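Local coordinates for probable leucine/isoleucine/valine-binding protein (Rhodopirellula baltica, PDB 4KV7) that probably binds branched-chain amino acids or related small ligands between two alpha/beta lobes, as a periplasmic binding protein of the leucine-binding family, at residues Q184-K187 with V188-P192; D209-H213 with Q214-K218. The protein carries 1 engineered substitution. All coordinates share one frame; numbering follows the deposited sequence.

In the fold
Contacts 1 and 2 come in series along the chain, within the lobe built on the seven-stranded mixed sheet. Contact 1 links helix 167-183 to the edge strand 193-196; contact 2 follows from the end of helix 204-211 and leads into strand 219-223. Those two strands run parallel, with strand 159-164 between them, and the loops that lead into them therefore lie at the same end of the sheet. Their centres are about 13 Å apart, and they meet where Ser190 O lies 3.0 Å from CE1 of His213 and Pro192 CB packs on Leu210 CD2. They lie about 27 and 29 Å from the chain centre, probably well away from the interlobe cleft where relatives bind ligand.

Contact 1 of 2, residues Q184-K187 with V188-P192; sequences QSVK and VSSLP
Leu191 reaches back to Val186 through CD1, which lies 3.9 Å from Val186 CG2, the two side chains set roughly perpendicular. Its CG stands beside its own backbone N, anti to the carbonyl carbon (chi1 -82°), and this torsion together with chi2 brings CD1 toward Lys187 O. The same methyl comes within 3.6 Å of Lys187 O, so it borders an apolar neighbour and a carbonyl at once.

That carbonyl accepts twice from Ser190. Ser190 N donates to Lys187 O over 3.0 Å, and the bond closes a turn whose two middle residues, Val188 and Ser189, have type I backbone torsions. In the serine conformer described here, one of two modelled, Ser190 OG donates to the same oxygen at 2.6 Å, in the carbonyl plane with a C=O...donor angle of 151°. The hydroxyl gets there because OG stands between the backbone N and the carbonyl carbon (chi1 70°), folded back over the turn to its opening carbonyl. The OG bond holds for that conformer alone. A weak Leu191 N to Val188 O bond of 3.3 Å extends the chain's winding, consistent with the short 3-10 segment 188-190.

The loop is the return leg of a beta-alpha-beta crossover between strands 159-164 and 193-196. Val186 O is hydrogen-bonded to Arg181 NH2 of helix 167-183. Val186 and Val188 rest on Leu177 of that helix, Val188 and Leu191 on Phe173, and Pro192 pairs through its backbone with Phe161 at the entrance to the edge strand.

Contact 2 of 2, residues D209-H213 with Q214-K218; sequences DLLMH and QPLPK
The imidazole of His213 has Pro215 O at its edge, in the ring plane and 3.3 Å from CD2, while the backbone N of Gln214 approaches the ring obliquely, also 3.3 Å from CD2. With CG anti to the backbone N (chi1 -157°), the ring lies alongside the chain that follows it, close enough for the Pro215 carbonyl to meet its rim.

The peptide bond between Gln214 and Pro215 is cis, and the backbone torsions of these two residues match a type VIb turn spanning His213 to Leu216. Such a turn needs no bond between its ends, and here Leu216 N stands 3.2 Å from His213 O at an angle too poor for one. The reversal lies between helix 204-211 and strand 219-223, a helix-to-strand connection of the alpha/beta lobe.

Apolar groups line the returning arm. Pro217 CD comes to 3.4 Å from Leu210 O, a carbonyl that also accepts the backbone N-H of His213, and Pro217 CG faces Leu210 CD2 at 4.3 Å. Farther out, the Leu211 and Leu216 side chains run alongside each other in one direction, with CD2 of Leu211 4.2 Å from CD1 of Leu216; both also touch Phe241. Beyond the turn, Lys218 NZ forms a salt bridge with Glu158 OE2.

Contact 1 of 2, residues Q184-K187 with V188-P192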
loop_
_atom_site.group_PDB
_atom_site.type_symbol
_atom_site.label_atom_id
_atom_site.label_comp_id
_atom_site.label_asym_id
_atom_site.label_seq_id
_atom_site.Cartn_x
_atom_site.Cartn_y
_atom_site.Cartn_z
ATOM N N GLN A 184 -26.076 -1.880 -9.927
ATOM C CA GLN A 184 -27.266 -1.040 -9.859
ATOM C C GLN A 184 -26.916 0.364 -10.292
ATOM O O GLN A 184 -25.937 0.922 -9.817
ATOM C CB GLN A 184 -27.796 -1.001 -8.421
ATOM C CG GLN A 184 -29.069 -0.177 -8.259
ATOM C CD GLN A 184 -29.572 -0.147 -6.826
ATOM O OE1 GLN A 184 -29.484 -1.137 -6.103
ATOM N NE2 GLN A 184 -30.106 0.994 -6.411
ATOM N N SER A 185 -27.702 0.946 -11.187
ATOM C CA SER A 185 -27.463 2.330 -11.578
ATOM C C SER A 185 -27.795 3.277 -10.424
ATOM O O SER A 185 -28.851 3.168 -9.802
ATOM C CB SER A 185 -28.254 2.680 -12.837
ATOM O OG SER A 185 -27.794 1.912 -13.938
ATOM N N VAL A 186 -26.879 4.196 -10.143
ATOM C CA VAL A 186 -27.000 5.114 -9.015
ATOM C C VAL A 186 -26.418 6.470 -9.384
ATOM O O VAL A 186 -25.540 6.563 -10.242
ATOM C CB VAL A 186 -26.234 4.600 -7.765
ATOM C CG1 VAL A 186 -26.861 3.327 -7.219
ATOM C CG2 VAL A 186 -24.766 4.368 -8.086
ATOM N N LYS A 187 -26.910 7.520 -8.734
ATOM C CA LYS A 187 -26.285 8.834 -8.827
ATOM C C LYS A 187 -25.213 8.926 -7.753
ATOM O O LYS A 187 -25.388 8.399 -6.650
ATOM C CB LYS A 187 -27.315 9.941 -8.617
ATOM C CG LYS A 187 -28.479 9.900 -9.591
ATOM C CD LYS A 187 -28.034 10.220 -11.014
ATOM C CE LYS A 187 -29.169 10.019 -12.007
ATOM N NZ LYS A 187 -28.737 10.229 -13.420
ATOM N N VAL A 188 -24.105 9.591 -8.056
ATOM C CA VAL A 188 -23.007 9.654 -7.096
ATOM C C VAL A 188 -23.446 10.296 -5.769
ATOM O O VAL A 188 -22.985 9.892 -4.704
ATOM C CB VAL A 188 -21.739 10.332 -7.682
ATOM C CG1 VAL A 188 -21.989 11.799 -7.979
ATOM C CG2 VAL A 188 -20.554 10.165 -6.736
ATOM N N SER A 189 -24.368 11.254 -5.831
ATOM C CA SER A 189 -24.825 11.962 -4.629
ATOM C C SER A 189 -25.640 11.075 -3.684
ATOM O O SER A 189 -25.869 11.439 -2.527
ATOM C CB SER A 189 -25.655 13.191 -5.010
ATOM O OG SER A 189 -26.852 12.804 -5.667
ATOM N N SER A 190 -26.073 9.915 -4.169
ATOM C CA SER A 190 -26.904 9.020 -3.370
ATOM C C SER A 190 -26.097 8.178 -2.382
ATOM O O SER A 190 -26.633 7.705 -1.386
ATOM C CB SER A 190 -27.730 8.104 -4.277
ATOM O OG SER A 190 -26.907 7.157 -4.932
ATOM N N LEU A 191 -24.813 7.982 -2.658
ATOM C CA LEU A 191 -24.001 7.107 -1.816
ATOM C C LEU A 191 -23.725 7.723 -0.445
ATOM O O LEU A 191 -23.450 8.920 -0.339
ATOM C CB LEU A 191 -22.668 6.786 -2.494
ATOM C CG LEU A 191 -22.648 5.674 -3.546
ATOM C CD1 LEU A 191 -23.524 5.989 -4.748
ATOM C CD2 LEU A 191 -21.217 5.422 -3.997
ATOM N N PRO A 192 -23.780 6.907 0.618
ATOM C CA PRO A 192 -23.358 7.423 1.927
ATOM C C PRO A 192 -21.861 7.671 1.881
ATOM O O PRO A 192 -21.113 6.781 1.497
ATOM C CB PRO A 192 -23.660 6.265 2.887
ATOM C CG PRO A 192 -24.415 5.231 2.069
ATOM C CD PRO A 192 -24.050 5.463 0.648
#

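Contact 2 of 2, residues D209-H213 with Q214-K218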
loop_
_atom_site.group_PDB
_atom_site.type_symbol
_atom_site.label_atom_id
_atom_site.label_comp_id
_atom_site.label_asym_id
_atom_site.label_seq_id
_atom_site.Cartn_x
_atom_site.Cartn_y
_atom_site.Cartn_z
ATOM N N ASP A 209 -22.711 12.063 9.028
ATOM C CA ASP A 209 -23.209 11.902 7.659
ATOM C C ASP A 209 -23.636 10.465 7.372
ATOM O O ASP A 209 -24.672 10.241 6.751
ATOM C CB ASP A 209 -22.165 12.359 6.634
ATOM C CG ASP A 209 -22.080 13.867 6.522
ATOM O OD1 ASP A 209 -23.007 14.553 6.997
ATOM O OD2 ASP A 209 -21.089 14.369 5.953
ATOM N N LEU A 210 -22.854 9.492 7.822
ATOM C CA LEU A 210 -23.241 8.100 7.654
ATOM C C LEU A 210 -24.500 7.772 8.450
ATOM O O LEU A 210 -25.406 7.105 7.949
ATOM C CB LEU A 210 -22.106 7.177 8.073
ATOM C CG LEU A 210 -20.863 7.260 7.190
ATOM C CD1 LEU A 210 -19.740 6.472 7.838
ATOM C CD2 LEU A 210 -21.181 6.727 5.803
ATOM N N LEU A 211 -24.573 8.265 9.685
ATOM C CA LEU A 211 -25.669 7.924 10.586
ATOM C C LEU A 211 -27.018 8.474 10.140
ATOM O O LEU A 211 -28.063 7.906 10.464
ATOM C CB LEU A 211 -25.356 8.403 12.005
ATOM C CG LEU A 211 -24.287 7.585 12.719
ATOM C CD1 LEU A 211 -23.959 8.162 14.080
ATOM C CD2 LEU A 211 -24.745 6.154 12.832
HETATM N N MSE A 212 -27.003 9.579 9.402
HETATM C CA MSE A 212 -28.249 10.202 8.969
HETATM C C MSE A 212 -28.725 9.663 7.620
HETATM O O MSE A 212 -29.775 10.063 7.126
HETATM C CB MSE A 212 -28.095 11.720 8.888
HETATM C CG MSE A 212 -27.275 12.175 7.697
HETATM SE SE MSE A 212 -27.136 14.106 7.533
HETATM C CE MSE A 212 -27.987 14.645 9.195
ATOM N N HIS A 213 -27.955 8.763 7.020
ATOM C CA HIS A 213 -28.277 8.292 5.676
ATOM C C HIS A 213 -29.519 7.412 5.642
ATOM O O HIS A 213 -29.787 6.669 6.587
ATOM C CB HIS A 213 -27.102 7.525 5.081
ATOM C CG HIS A 213 -27.113 7.487 3.586
ATOM N ND1 HIS A 213 -26.543 8.479 2.817
ATOM C CD2 HIS A 213 -27.637 6.591 2.715
ATOM C CE1 HIS A 213 -26.703 8.189 1.538
ATOM N NE2 HIS A 213 -27.370 7.051 1.449
ATOM N N GLN A 214 -30.272 7.508 4.541
ATOM C CA GLN A 214 -31.438 6.665 4.281
ATOM C C GLN A 214 -31.193 5.800 3.047
ATOM O O GLN A 214 -31.160 6.324 1.929
ATOM C CB GLN A 214 -32.655 7.543 3.993
ATOM C CG GLN A 214 -32.824 8.728 4.922
ATOM C CD GLN A 214 -33.666 8.399 6.132
ATOM O OE1 GLN A 214 -33.490 7.353 6.758
ATOM N NE2 GLN A 214 -34.596 9.287 6.465
ATOM N N PRO A 215 -31.033 4.476 3.228
ATOM C CA PRO A 215 -31.093 3.742 4.494
ATOM C C PRO A 215 -29.766 3.811 5.241
ATOM O O PRO A 215 -28.752 4.212 4.671
ATOM C CB PRO A 215 -31.336 2.304 4.036
ATOM C CG PRO A 215 -30.585 2.216 2.755
ATOM C CD PRO A 215 -30.745 3.575 2.094
ATOM N N LEU A 216 -29.776 3.423 6.511
ATOM C CA LEU A 216 -28.549 3.345 7.296
ATOM C C LEU A 216 -27.609 2.314 6.674
ATOM O O LEU A 216 -28.046 1.220 6.323
ATOM C CB LEU A 216 -28.892 2.944 8.728
ATOM C CG LEU A 216 -27.758 2.864 9.747
ATOM C CD1 LEU A 216 -27.255 4.261 10.121
ATOM C CD2 LEU A 216 -28.194 2.090 10.981
ATOM N N PRO A 217 -26.327 2.656 6.508
ATOM C CA PRO A 217 -25.429 1.678 5.885
ATOM C C PRO A 217 -25.272 0.408 6.716
ATOM O O PRO A 217 -25.197 0.470 7.949
ATOM C CB PRO A 217 -24.093 2.422 5.815
ATOM C CG PRO A 217 -24.451 3.861 5.856
ATOM C CD PRO A 217 -25.654 3.942 6.756
ATOM N N LYS A 218 -25.247 -0.736 6.033
ATOM C CA LYS A 218 -24.951 -2.009 6.684
ATOM C C LYS A 218 -23.482 -2.368 6.560
ATOM O O LYS A 218 -22.989 -3.230 7.289
ATOM C CB LYS A 218 -25.812 -3.134 6.118
ATOM C CG LYS A 218 -27.268 -3.012 6.505
ATOM C CD LYS A 218 -28.101 -4.179 5.983
ATOM C CE LYS A 218 -29.484 -4.197 6.623
ATOM N NZ LYS A 218 -30.206 -2.908 6.471
#